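Local coordinates for HP1028 (Helicobacter pylori, PDB 4INN), which belongs to the lipocalin family and probably binds or transports a small ligand whose identity is not established, at residues N59-A64 with L97-K102; G66-D71 with L163-F168; S73-D78 with N88-G93. The protein carries 1 engineered substitution. All blocks are in the same frame, centred on the assembly; numbering follows the deposited sequence.

Contact 1: N59-A64 with L97-K102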
ATOM      1  N   ASN A  59      -7.970   1.411 -14.496  1.00 29.00           N
ATOM      2  CA  ASN A  59      -8.684   2.565 -15.029  1.00 29.22           C
ATOM      3  C   ASN A  59      -7.850   3.831 -14.905  1.00 28.59           C
ATOM      4  O   ASN A  59      -8.366   4.911 -14.597  1.00 26.54           O
ATOM      5  CB  ASN A  59     -10.053   2.708 -14.365  1.00 31.72           C
ATOM      6  CG  ASN A  59     -10.980   1.525 -14.666  1.00 34.96           C
ATOM      7  OD1 ASN A  59     -11.953   1.261 -13.948  1.00 35.34           O
ATOM      8  ND2 ASN A  59     -10.679   0.805 -15.736  1.00 37.02           N
ATOM      9  N   GLY A  60      -6.540   3.658 -15.139  1.00 27.26           N
ATOM     10  CA  GLY A  60      -5.567   4.750 -15.124  1.00 26.69           C
ATOM     11  C   GLY A  60      -5.023   5.259 -13.793  1.00 26.93           C
ATOM     12  O   GLY A  60      -4.149   6.135 -13.784  1.00 29.35           O
ATOM     13  N   LYS A  61      -5.543   4.765 -12.668  1.00 25.86           N
ATOM     14  CA  LYS A  61      -5.057   5.186 -11.355  1.00 23.63           C
ATOM     15  C   LYS A  61      -4.403   4.003 -10.669  1.00 21.44           C
ATOM     16  O   LYS A  61      -4.641   2.846 -11.045  1.00 21.02           O
ATOM     17  CB  LYS A  61      -6.184   5.716 -10.472  1.00 24.57           C
ATOM     18  CG  LYS A  61      -7.119   6.746 -11.091  1.00 25.89           C
ATOM     19  CD  LYS A  61      -8.220   7.090 -10.104  1.00 27.23           C
ATOM     20  CE  LYS A  61      -9.402   7.794 -10.747  1.00 30.29           C
ATOM     21  NZ  LYS A  61      -9.182   9.262 -10.818  1.00 31.23           N
ATOM     22  N   PHE A  62      -3.605   4.303  -9.642  1.00 18.99           N
ATOM     23  CA  PHE A  62      -2.831   3.288  -8.920  1.00 17.41           C
ATOM     24  C   PHE A  62      -3.410   2.989  -7.563  1.00 15.61           C
ATOM     25  O   PHE A  62      -3.963   3.876  -6.908  1.00 14.38           O
ATOM     26  CB  PHE A  62      -1.367   3.705  -8.854  1.00 17.68           C
ATOM     27  CG  PHE A  62      -0.774   3.839 -10.219  1.00 18.71           C
ATOM     28  CD1 PHE A  62      -0.175   2.744 -10.843  1.00 18.20           C
ATOM     29  CD2 PHE A  62      -0.950   5.025 -10.963  1.00 18.56           C
ATOM     30  CE1 PHE A  62       0.320   2.873 -12.127  1.00 18.51           C
ATOM     31  CE2 PHE A  62      -0.466   5.126 -12.260  1.00 18.00           C
ATOM     32  CZ  PHE A  62       0.164   4.059 -12.840  1.00 17.33           C
ATOM     33  N   TYR A  63      -3.304   1.715  -7.188  1.00 14.18           N
ATOM     34  CA  TYR A  63      -3.892   1.193  -5.980  1.00 13.83           C
ATOM     35  C   TYR A  63      -2.852   0.299  -5.306  1.00 13.26           C
ATOM     36  O   TYR A  63      -1.892  -0.071  -5.946  1.00 12.58           O
ATOM     37  CB  TYR A  63      -5.115   0.335  -6.332  1.00 14.42           C
ATOM     38  CG  TYR A  63      -6.226   1.045  -7.041  1.00 15.00           C
ATOM     39  CD1 TYR A  63      -7.347   1.475  -6.353  1.00 15.32           C
ATOM     40  CD2 TYR A  63      -6.160   1.284  -8.416  1.00 15.94           C
ATOM     41  CE1 TYR A  63      -8.370   2.142  -6.993  1.00 15.88           C
ATOM     42  CE2 TYR A  63      -7.172   1.944  -9.071  1.00 16.29           C
ATOM     43  CZ  TYR A  63      -8.269   2.365  -8.354  1.00 16.96           C
ATOM     44  OH  TYR A  63      -9.263   3.028  -9.010  1.00 19.27           O
ATOM     45  N   ALA A  64      -3.065  -0.079  -4.042  1.00 13.00           N
ATOM     46  CA  ALA A  64      -2.230  -1.087  -3.394  1.00 13.40           C
ATOM     47  C   ALA A  64      -3.002  -1.978  -2.411  1.00 14.13           C
ATOM     48  O   ALA A  64      -3.978  -1.524  -1.780  1.00 14.04           O
ATOM     49  CB  ALA A  64      -1.070  -0.420  -2.669  1.00 13.84           C
ATOM     50  N   LEU A  97      -5.035   1.207  -0.350  1.00 16.14           N
ATOM     51  CA  LEU A  97      -4.634   2.456  -1.000  1.00 16.18           C
ATOM     52  C   LEU A  97      -5.315   2.541  -2.342  1.00 16.71           C
ATOM     53  O   LEU A  97      -5.311   1.592  -3.096  1.00 17.09           O
ATOM     54  CB  LEU A  97      -3.116   2.513  -1.158  1.00 15.75           C
ATOM     55  CG  LEU A  97      -2.408   3.634  -1.933  1.00 15.81           C
ATOM     56  CD1 LEU A  97      -3.041   4.995  -1.750  1.00 16.59           C
ATOM     57  CD2 LEU A  97      -0.983   3.746  -1.442  1.00 15.90           C
ATOM     58  N   SER A  98      -5.907   3.685  -2.629  1.00 18.45           N
ATOM     59  CA  SER A  98      -6.612   3.897  -3.876  1.00 20.32           C
ATOM     60  C   SER A  98      -6.467   5.327  -4.357  1.00 22.10           C
ATOM     61  O   SER A  98      -6.103   6.214  -3.589  1.00 22.10           O
ATOM     62  CB  SER A  98      -8.092   3.565  -3.693  1.00 20.85           C
ATOM     63  OG  SER A  98      -8.473   3.794  -2.359  1.00 20.54           O
ATOM     64  N   ASP A  99      -6.699   5.484  -5.663  1.00 24.07           N
ATOM     65  CA  ASP A  99      -6.921   6.743  -6.361  1.00 24.30           C
ATOM     66  C   ASP A  99      -5.673   7.563  -6.598  1.00 23.51           C
ATOM     67  O   ASP A  99      -5.758   8.771  -6.831  1.00 24.56           O
ATOM     68  CB  ASP A  99      -8.042   7.575  -5.696  1.00 27.14           C
ATOM     69  CG  ASP A  99      -9.459   6.945  -5.866  1.00 30.47           C
ATOM     70  OD1 ASP A  99      -9.713   6.085  -6.775  1.00 32.04           O
ATOM     71  OD2 ASP A  99     -10.332   7.329  -5.055  1.00 32.14           O
ATOM     72  N   LEU A 100      -4.512   6.920  -6.606  1.00 23.57           N
ATOM     73  CA  LEU A 100      -3.254   7.649  -6.901  1.00 23.08           C
ATOM     74  C   LEU A 100      -3.156   7.965  -8.376  1.00 22.46           C
ATOM     75  O   LEU A 100      -3.271   7.067  -9.191  1.00 21.92           O
ATOM     76  CB  LEU A 100      -2.011   6.852  -6.508  1.00 22.55           C
ATOM     77  CG  LEU A 100      -1.366   7.128  -5.157  1.00 22.28           C
ATOM     78  CD1 LEU A 100      -0.166   6.217  -5.034  1.00 22.61           C
ATOM     79  CD2 LEU A 100      -0.941   8.568  -4.997  1.00 21.98           C
ATOM     80  N   ILE A 101      -2.942   9.243  -8.698  1.00 22.91           N
ATOM     81  CA  ILE A 101      -2.780   9.704 -10.064  1.00 21.63           C
ATOM     82  C   ILE A 101      -1.326  10.063 -10.310  1.00 21.55           C
ATOM     83  O   ILE A 101      -0.726  10.825  -9.560  1.00 19.41           O
ATOM     84  CB  ILE A 101      -3.564  11.012 -10.336  1.00 21.55           C
ATOM     85  CG1 ILE A 101      -4.962  10.998  -9.760  1.00 21.54           C
ATOM     86  CG2 ILE A 101      -3.616  11.304 -11.813  1.00 21.27           C
ATOM     87  CD1 ILE A 101      -5.787   9.860 -10.217  1.00 23.01           C
ATOM     88  N   LYS A 102      -0.795   9.560 -11.413  1.00 23.17           N
ATOM     89  CA  LYS A 102       0.503   9.989 -11.927  1.00 25.75           C
ATOM     90  C   LYS A 102       0.419  11.432 -12.445  1.00 26.72           C
ATOM     91  O   LYS A 102      -0.351  11.706 -13.349  1.00 25.38           O
ATOM     92  CB  LYS A 102       0.884   9.072 -13.077  1.00 26.22           C
ATOM     93  CG  LYS A 102       2.291   9.188 -13.643  1.00 26.70           C
ATOM     94  CD  LYS A 102       2.603   7.853 -14.347  1.00 28.19           C
ATOM     95  CE  LYS A 102       3.630   7.961 -15.452  1.00 28.57           C
ATOM     96  NZ  LYS A 102       4.785   8.755 -14.973  1.00 30.84           N
TER
HETATM   97  O   HOH W   1      -2.577   8.403 -13.326  1.00 16.19           O
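Residues 61-64, following the turn at 59-60, pair with 97-102 as neighbouring antiparallel strands in the wall of the eight-stranded barrel, joined mainly through their backbones. Phe62 and Leu100 form one hydrogen-bonded pair: Phe62 N donates to Leu100 O at 2.8 Å and Leu100 N to Phe62 O at 3.1 Å. Ala64 and Leu97 form a second such pair, in which Ala64 N donates to Leu97 O at 3.0 Å. Between the two pairs the register slips by one residue, so that Tyr63 lies opposite both Ser98 and Asp99, the latter with positive phi.

Phe62, Ala64, Leu97 and Leu100 share one face of the sheet, where CB of Ala64 and CB of Leu97 meet at 3.9 Å. With CG of Phe62 anti to its carbonyl carbon (chi1 -61°), the ring brings its edge to Leu100 O; it also packs edge-to-face on Tyr108 of the next strand but one. On the other face the Tyr63 ring lies alongside 97-99, its CD1 3.5 Å from Ser98 CB and one of its faces over Asp99 N. Lys61 runs beside Ile101, both side chains pointing the same way, and its CG meets Ile101 CD1 at 3.5 Å. The ammonium is not in contact with the nearby Asp99 carboxylate, but the opposite charges may still attract. At the end near the turn a water replaces direct pairing, donating to Gly60 O and accepting from Lys102 N. Regular pairs interrupted by a beta bulge, which lets a strand twist and coil, suit the closed, strongly curved antiparallel barrel of the lipocalin fold.

Contact 2: G66-D71 with L163-F168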
ATOM      1  N   GLY A  66      -2.214  -5.441   0.627  1.00 13.77           N
ATOM      2  CA  GLY A  66      -1.151  -6.020   1.459  1.00 13.43           C
ATOM      3  C   GLY A  66      -1.000  -7.503   1.174  1.00 13.72           C
ATOM      4  O   GLY A  66      -1.978  -8.188   0.967  1.00 13.46           O
ATOM      5  N   ILE A  67       0.224  -8.003   1.155  1.00 14.15           N
ATOM      6  CA  ILE A  67       0.463  -9.397   0.861  1.00 15.00           C
ATOM      7  C   ILE A  67       0.660 -10.162   2.170  1.00 16.53           C
ATOM      8  O   ILE A  67      -0.107 -11.055   2.490  1.00 15.54           O
ATOM      9  CB  ILE A  67       1.677  -9.533  -0.082  1.00 14.87           C
ATOM     10  CG1 ILE A  67       1.291  -9.043  -1.477  1.00 14.09           C
ATOM     11  CG2 ILE A  67       2.204 -10.969  -0.117  1.00 14.97           C
ATOM     12  CD1 ILE A  67       2.475  -8.883  -2.379  1.00 13.90           C
ATOM     13  N   SER A  68       1.685  -9.782   2.925  1.00 19.76           N
ATOM     14  CA  SER A  68       1.958 -10.352   4.250  1.00 22.65           C
ATOM     15  C   SER A  68       2.926  -9.448   5.000  1.00 25.66           C
ATOM     16  O   SER A  68       3.546  -8.553   4.418  1.00 28.06           O
ATOM     17  CB  SER A  68       2.555 -11.759   4.153  1.00 21.97           C
ATOM     18  OG  SER A  68       3.740 -11.760   3.349  1.00 23.46           O
ATOM     19  N   ASP A  69       3.055  -9.696   6.292  1.00 28.45           N
ATOM     20  CA  ASP A  69       4.036  -9.034   7.109  1.00 30.12           C
ATOM     21  C   ASP A  69       5.355  -9.700   6.882  1.00 29.57           C
ATOM     22  O   ASP A  69       5.434 -10.875   6.571  1.00 26.27           O
ATOM     23  CB  ASP A  69       3.671  -9.128   8.598  1.00 34.70           C
ATOM     24  CG  ASP A  69       2.401  -8.331   8.956  1.00 39.93           C
ATOM     25  OD1 ASP A  69       1.751  -8.697   9.966  1.00 46.96           O
ATOM     26  OD2 ASP A  69       2.042  -7.360   8.237  1.00 40.60           O
ATOM     27  N   VAL A  70       6.403  -8.926   7.073  1.00 33.37           N
ATOM     28  CA  VAL A  70       7.755  -9.393   6.863  1.00 37.59           C
ATOM     29  C   VAL A  70       8.079 -10.629   7.678  1.00 40.92           C
ATOM     30  O   VAL A  70       8.792 -11.507   7.212  1.00 39.50           O
ATOM     31  CB  VAL A  70       8.747  -8.285   7.222  1.00 37.76           C
ATOM     32  CG1 VAL A  70      10.161  -8.809   7.256  1.00 38.69           C
ATOM     33  CG2 VAL A  70       8.638  -7.173   6.201  1.00 39.27           C
ATOM     34  N   ASP A  71       7.552 -10.686   8.895  1.00 46.49           N
ATOM     35  CA  ASP A  71       7.858 -11.778   9.818  1.00 50.61           C
ATOM     36  C   ASP A  71       6.987 -13.019   9.597  1.00 49.38           C
ATOM     37  O   ASP A  71       6.921 -13.878  10.461  1.00 50.53           O
ATOM     38  CB  ASP A  71       7.755 -11.276  11.269  1.00 52.66           C
ATOM     39  CG  ASP A  71       6.337 -10.845  11.656  1.00 58.58           C
ATOM     40  OD1 ASP A  71       5.349 -11.450  11.177  1.00 59.76           O
ATOM     41  OD2 ASP A  71       6.213  -9.907  12.475  1.00 64.88           O
ATOM     42  N   LEU A 163      11.284 -14.984  -1.339  1.00 27.60           N
ATOM     43  CA  LEU A 163      10.478 -14.777  -0.140  1.00 27.31           C
ATOM     44  C   LEU A 163       9.196 -15.605  -0.267  1.00 27.67           C
ATOM     45  O   LEU A 163       8.404 -15.696   0.672  1.00 26.96           O
ATOM     46  CB  LEU A 163      10.166 -13.282   0.027  1.00 28.49           C
ATOM     47  CG  LEU A 163      11.058 -12.338   0.889  1.00 29.73           C
ATOM     48  CD1 LEU A 163      12.297 -12.977   1.527  1.00 29.18           C
ATOM     49  CD2 LEU A 163      11.440 -11.073   0.112  1.00 28.70           C
ATOM     50  N   LYS A 164       9.006 -16.205  -1.444  1.00 28.71           N
ATOM     51  CA  LYS A 164       7.826 -17.000  -1.780  1.00 30.01           C
ATOM     52  C   LYS A 164       6.530 -16.186  -1.659  1.00 28.55           C
ATOM     53  O   LYS A 164       5.460 -16.707  -1.320  1.00 29.73           O
ATOM     54  CB  LYS A 164       7.792 -18.286  -0.950  1.00 34.67           C
ATOM     55  CG  LYS A 164       8.853 -19.302  -1.373  1.00 39.16           C
ATOM     56  CD  LYS A 164       9.530 -19.966  -0.182  1.00 42.81           C
ATOM     57  CE  LYS A 164      10.773 -20.755  -0.612  1.00 49.69           C
ATOM     58  NZ  LYS A 164      11.785 -20.053  -1.478  1.00 48.97           N
ATOM     59  N   LEU A 165       6.620 -14.899  -1.976  1.00 25.91           N
ATOM     60  CA  LEU A 165       5.493 -14.010  -1.789  1.00 23.04           C
ATOM     61  C   LEU A 165       4.408 -14.430  -2.736  1.00 22.39           C
ATOM     62  O   LEU A 165       4.675 -14.716  -3.910  1.00 21.00           O
ATOM     63  CB  LEU A 165       5.877 -12.548  -2.052  1.00 22.53           C
ATOM     64  CG  LEU A 165       6.980 -11.976  -1.141  1.00 22.24           C
ATOM     65  CD1 LEU A 165       7.168 -10.490  -1.439  1.00 21.31           C
ATOM     66  CD2 LEU A 165       6.672 -12.242   0.333  1.00 20.93           C
ATOM     67  N   LYS A 166       3.191 -14.481  -2.197  1.00 21.56           N
ATOM     68  CA  LYS A 166       1.992 -14.725  -2.966  1.00 20.76           C
ATOM     69  C   LYS A 166       1.446 -13.461  -3.643  1.00 21.11           C
ATOM     70  O   LYS A 166       1.097 -12.479  -2.979  1.00 21.49           O
ATOM     71  CB  LYS A 166       0.927 -15.249  -2.043  1.00 21.55           C
ATOM     72  CG  LYS A 166      -0.284 -15.781  -2.780  1.00 22.17           C
ATOM     73  CD  LYS A 166      -1.559 -15.389  -2.104  1.00 21.98           C
ATOM     74  CE  LYS A 166      -2.392 -16.582  -1.773  1.00 22.43           C
ATOM     75  NZ  LYS A 166      -3.599 -16.652  -2.598  1.00 22.93           N
ATOM     76  N   ARG A 167       1.369 -13.507  -4.966  1.00 22.00           N
ATOM     77  CA  ARG A 167       0.710 -12.482  -5.764  1.00 21.68           C
ATOM     78  C   ARG A 167      -0.759 -12.903  -5.977  1.00 19.93           C
ATOM     79  O   ARG A 167      -1.056 -13.880  -6.651  1.00 17.69           O
ATOM     80  CB  ARG A 167       1.451 -12.252  -7.094  1.00 23.85           C
ATOM     81  CG  ARG A 167       2.776 -11.477  -6.968  1.00 26.48           C
ATOM     82  CD  ARG A 167       2.828 -10.275  -7.905  1.00 28.92           C
ATOM     83  NE  ARG A 167       3.111 -10.692  -9.275  1.00 34.62           N
ATOM     84  CZ  ARG A 167       2.676 -10.079 -10.388  1.00 36.77           C
ATOM     85  NH1 ARG A 167       1.917  -8.988 -10.317  1.00 36.52           N
ATOM     86  NH2 ARG A 167       3.002 -10.573 -11.593  1.00 36.05           N
ATOM     87  N   PHE A 168      -1.658 -12.128  -5.371  1.00 19.24           N
ATOM     88  CA  PHE A 168      -3.103 -12.376  -5.356  1.00 18.54           C
ATOM     89  C   PHE A 168      -3.681 -12.027  -6.700  1.00 18.51           C
ATOM     90  O   PHE A 168      -3.212 -11.112  -7.346  1.00 16.67           O
ATOM     91  CB  PHE A 168      -3.783 -11.494  -4.281  1.00 17.85           C
ATOM     92  CG  PHE A 168      -3.509 -11.920  -2.866  1.00 17.30           C
ATOM     93  CD1 PHE A 168      -2.259 -11.798  -2.317  1.00 17.71           C
ATOM     94  CD2 PHE A 168      -4.533 -12.420  -2.063  1.00 17.76           C
ATOM     95  CE1 PHE A 168      -2.024 -12.186  -0.983  1.00 18.33           C
ATOM     96  CE2 PHE A 168      -4.310 -12.819  -0.748  1.00 17.09           C
ATOM     97  CZ  PHE A 168      -3.055 -12.710  -0.203  1.00 17.42           C
TER
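Ile67 packs its side chain against the irregular segment 165-168, with the carbonyl of Lys166 at the middle of the contact. CB of Ile67 lies 4.2 Å from Lys166 O. One branch, CG2 of Ile67, makes the nearest approach to Lys166 O, at 3.4 Å, and it also reaches Leu165 CB at 4.4 Å and Phe168 CE1 at 4.5 Å. The other branch starts with CG1 of Ile67 anti to the carbonyl carbon (chi1 -72°) and passes Lys166 O at 3.8 Å. Its tip, CD1 of Ile67, is still only 3.9 Å from Lys166 O, since the branch runs past the carbonyl instead of leaving it.

The strand is locally irregular here. Ile67 and Ser68 both face Phe52 on the adjoining strand 51-58, a classic beta bulge near the end of strand 61-69, while segment 163-168 is the connection between helices 157-162 and 170-174, passing beside strands 38-41, 51-58 and 61-69. A Schellman motif at Lys164 ends the first helix and releases the chain to run past the strand.

Ser68 takes a smaller share, its OG lying 4.2 Å from Leu165 CD2. Leu165 itself reaches on to Phe52, Ile39 and Leu155. On the far side of Ile67 the Phe168 ring comes in obliquely, its CE1 4.1 Å from Ile67 O, and the aliphatic CD of Lys166 rests over one of its faces. Tyr65 meets Phe168 in two ways: its hydroxyl is hydrogen-bonded to Phe168 N, and its ring meets that of Phe168 with the planes about 70° apart.

Contact 3: S73-D78 with N88-G93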
ATOM      1  N   SER A  73       3.841 -13.554   9.749  1.00 51.49           N
ATOM      2  CA  SER A  73       2.696 -13.799  10.622  1.00 48.96           C
ATOM      3  C   SER A  73       1.374 -13.859   9.856  1.00 50.82           C
ATOM      4  O   SER A  73       1.283 -13.454   8.692  1.00 50.98           O
ATOM      5  CB  SER A  73       2.630 -12.791  11.767  1.00 48.12           C
ATOM      6  OG  SER A  73       2.663 -11.461  11.308  1.00 51.14           O
ATOM      7  N   LYS A  74       0.366 -14.416  10.517  1.00 52.16           N
ATOM      8  CA  LYS A  74      -0.909 -14.690   9.888  1.00 54.62           C
ATOM      9  C   LYS A  74      -1.707 -13.399   9.732  1.00 50.41           C
ATOM     10  O   LYS A  74      -1.639 -12.502  10.576  1.00 46.11           O
ATOM     11  CB  LYS A  74      -1.717 -15.741  10.683  1.00 60.95           C
ATOM     12  CG  LYS A  74      -3.217 -15.647  10.422  1.00 72.32           C
ATOM     13  CD  LYS A  74      -4.001 -16.952  10.497  1.00 80.24           C
ATOM     14  CE  LYS A  74      -5.410 -16.746   9.920  1.00 78.45           C
ATOM     15  NZ  LYS A  74      -6.031 -18.020   9.473  1.00 78.70           N
ATOM     16  N   ALA A  75      -2.447 -13.329   8.629  1.00 45.10           N
ATOM     17  CA  ALA A  75      -3.383 -12.271   8.358  1.00 43.33           C
ATOM     18  C   ALA A  75      -4.482 -12.232   9.416  1.00 42.72           C
ATOM     19  O   ALA A  75      -5.038 -13.255   9.794  1.00 42.97           O
ATOM     20  CB  ALA A  75      -4.009 -12.489   6.992  1.00 45.21           C
ATOM     21  N   LYS A  76      -4.831 -11.031   9.837  1.00 40.23           N
ATOM     22  CA  LYS A  76      -5.803 -10.841  10.893  1.00 41.05           C
ATOM     23  C   LYS A  76      -7.008 -10.100  10.325  1.00 36.77           C
ATOM     24  O   LYS A  76      -7.028  -9.753   9.159  1.00 38.54           O
ATOM     25  CB  LYS A  76      -5.170 -10.102  12.094  1.00 42.11           C
ATOM     26  CG  LYS A  76      -3.754  -9.599  11.859  1.00 44.10           C
ATOM     27  CD  LYS A  76      -3.298  -8.593  12.898  1.00 48.55           C
ATOM     28  CE  LYS A  76      -3.797  -7.167  12.627  1.00 51.81           C
ATOM     29  NZ  LYS A  76      -3.220  -6.148  13.570  1.00 52.32           N
ATOM     30  N   LYS A  77      -8.018  -9.879  11.151  1.00 34.63           N
ATOM     31  CA  LYS A  77      -9.244  -9.244  10.699  1.00 33.43           C
ATOM     32  C   LYS A  77      -9.193  -7.740  10.877  1.00 29.35           C
ATOM     33  O   LYS A  77      -8.448  -7.219  11.704  1.00 26.50           O
ATOM     34  CB  LYS A  77     -10.424  -9.799  11.481  1.00 37.92           C
ATOM     35  CG  LYS A  77     -10.692 -11.284  11.241  1.00 40.79           C
ATOM     36  CD  LYS A  77     -12.019 -11.689  11.886  1.00 44.76           C
ATOM     37  CE  LYS A  77     -12.477 -13.081  11.457  1.00 47.00           C
ATOM     38  NZ  LYS A  77     -13.963 -13.172  11.410  1.00 47.35           N
ATOM     39  N   ASP A  78     -10.015  -7.047  10.111  1.00 26.93           N
ATOM     40  CA  ASP A  78     -10.066  -5.599  10.163  1.00 26.86           C
ATOM     41  C   ASP A  78     -10.966  -5.079  11.307  1.00 27.69           C
ATOM     42  O   ASP A  78     -11.993  -4.451  11.089  1.00 26.87           O
ATOM     43  CB  ASP A  78     -10.551  -5.074   8.820  1.00 24.77           C
ATOM     44  CG  ASP A  78     -10.352  -3.581   8.679  1.00 23.35           C
ATOM     45  OD1 ASP A  78      -9.623  -2.958   9.484  1.00 21.63           O
ATOM     46  OD2 ASP A  78     -10.936  -3.044   7.743  1.00 22.83           O
ATOM     47  N   ASN A  88     -14.907  -7.943   9.339  1.00 42.50           N
ATOM     48  CA  ASN A  88     -14.718  -9.370   9.107  1.00 42.57           C
ATOM     49  C   ASN A  88     -13.666  -9.690   8.032  1.00 39.52           C
ATOM     50  O   ASN A  88     -13.136 -10.803   7.984  1.00 36.26           O
ATOM     51  CB  ASN A  88     -16.060  -9.964   8.666  1.00 46.65           C
ATOM     52  CG  ASN A  88     -16.334 -11.306   9.295  1.00 49.91           C
ATOM     53  OD1 ASN A  88     -16.584 -12.296   8.594  1.00 52.56           O
ATOM     54  ND2 ASN A  88     -16.312 -11.347  10.633  1.00 48.59           N
ATOM     55  N   ARG A  89     -13.383  -8.720   7.164  1.00 34.25           N
ATOM     56  CA  ARG A  89     -12.417  -8.899   6.085  1.00 30.10           C
ATOM     57  C   ARG A  89     -10.987  -8.950   6.605  1.00 29.58           C
ATOM     58  O   ARG A  89     -10.686  -8.436   7.668  1.00 30.17           O
ATOM     59  CB  ARG A  89     -12.519  -7.769   5.081  1.00 29.07           C
ATOM     60  CG  ARG A  89     -11.854  -6.490   5.566  1.00 28.05           C
ATOM     61  CD  ARG A  89     -12.433  -5.261   4.920  1.00 26.62           C
ATOM     62  NE  ARG A  89     -11.647  -4.073   5.291  1.00 26.72           N
ATOM     63  CZ  ARG A  89     -11.338  -3.096   4.434  1.00 25.95           C
ATOM     64  NH1 ARG A  89     -11.738  -3.200   3.170  1.00 26.75           N
ATOM     65  NH2 ARG A  89     -10.597  -2.049   4.805  1.00 23.16           N
ATOM     66  N   SER A  90     -10.122  -9.587   5.826  1.00 29.81           N
ATOM     67  CA  SER A  90      -8.720  -9.758   6.146  1.00 30.73           C
ATOM     68  C   SER A  90      -7.974  -8.437   5.964  1.00 30.65           C
ATOM     69  O   SER A  90      -8.445  -7.531   5.278  1.00 31.42           O
ATOM     70  CB  SER A  90      -8.127 -10.818   5.208  1.00 30.41           C
ATOM     71  OG  SER A  90      -6.765 -11.068   5.469  1.00 29.75           O
ATOM     72  N   ASP A  91      -6.813  -8.317   6.584  1.00 29.99           N
ATOM     73  CA  ASP A  91      -5.931  -7.202   6.261  1.00 31.22           C
ATOM     74  C   ASP A  91      -4.984  -7.512   5.094  1.00 29.62           C
ATOM     75  O   ASP A  91      -4.171  -6.687   4.728  1.00 32.21           O
ATOM     76  CB  ASP A  91      -5.147  -6.748   7.485  1.00 33.50           C
ATOM     77  CG  ASP A  91      -4.126  -7.756   7.958  1.00 36.94           C
ATOM     78  OD1 ASP A  91      -4.252  -8.976   7.678  1.00 40.34           O
ATOM     79  OD2 ASP A  91      -3.190  -7.310   8.669  1.00 42.72           O
ATOM     80  N   LYS A  92      -5.120  -8.689   4.500  1.00 27.14           N
ATOM     81  CA  LYS A  92      -4.297  -9.109   3.400  1.00 25.78           C
ATOM     82  C   LYS A  92      -5.163  -9.445   2.208  1.00 22.45           C
ATOM     83  O   LYS A  92      -6.203 -10.039   2.359  1.00 22.74           O
ATOM     84  CB  LYS A  92      -3.473 -10.324   3.832  1.00 28.04           C
ATOM     85  CG  LYS A  92      -2.404  -9.990   4.895  1.00 31.12           C
ATOM     86  CD  LYS A  92      -1.632  -8.688   4.593  1.00 31.15           C
ATOM     87  CE  LYS A  92      -0.449  -8.459   5.520  1.00 31.88           C
ATOM     88  NZ  LYS A  92      -0.783  -7.609   6.690  1.00 32.37           N
ATOM     89  N   GLY A  93      -4.743  -9.026   1.022  1.00 20.91           N
ATOM     90  CA  GLY A  93      -5.497  -9.294  -0.213  1.00 20.06           C
ATOM     91  C   GLY A  93      -6.536  -8.225  -0.442  1.00 19.53           C
ATOM     92  O   GLY A  93      -7.316  -8.313  -1.361  1.00 21.20           O
TER
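Asp78 and Arg89 lie side by side and pair as a salt bridge between the two arms of the long excursion that separates strands 61-69 and 95-104. Arg89 takes the crowded position, its CG between the backbone N and the carbonyl carbon (chi1 78°), and from there the chain extends straight to NE. Asp78 has its CG anti to the backbone N, which brings the carboxylate level with the guanidinium edge. Arg89 NE donates to Asp78 OD2 at 2.8 Å, from the anti side and somewhat out of the carboxylate plane; Arg89 NH2 adds a weak bond to the same OD2. The two flat groups are turned 28° against each other. Behind them, Asp78 N is bonded to Arg89 O at 2.9 Å.

At the other end Asp91 adopts a similar first torsion (chi1 68°), which folds its carboxylate back over the opposite backbone. Asp91 OD1 accepts from Lys76 N at 3.0 Å, met from above the carboxylate plane, while Asp91 N returns a bond of the same length to Lys76 O. Ser90 OG accepts from Lys92 N, making an ST turn, and also touches Ala75 CB at 3.5 Å. Lys92 CG lies against Ala75 CB at 3.6 Å; the chain then bends at chi2, and its NZ goes to Asp69, with a weak salt bridge to Asp91.

Backbone and side-chain bonds of Asp78 and Asp91 thus join two arms that lack regular secondary structure. Asp78 is buried, and both its oxygens are engaged: OD1 with the Tyr114 hydroxyl, OD2 with Asn81 and Arg89. Such surroundings would probably stabilise the ionised carboxylate.

In the fold
Contacts 1 and 2 share strand 61-69: its start pairs with strand 95-104 in contact 1, and its end meets the inter-helix connection in contact 2. Their centres lie about 21 Å apart, on opposite sides of the chain's centre, and along the chain their segments alternate. Contact 3 belongs to the chain between these two strands, nested inside the loops closed by both others; its centre is about 12 Å from that of contact 2 and 22 Å from that of contact 1. Contacts 2 and 3 touch directly, through Asp69 with Lys92 and Gly66 with Gly93. The excursion and the C-terminal connection thus both meet the far end of strand 61-69, away from contact 1, in keeping with a lipocalin barrel.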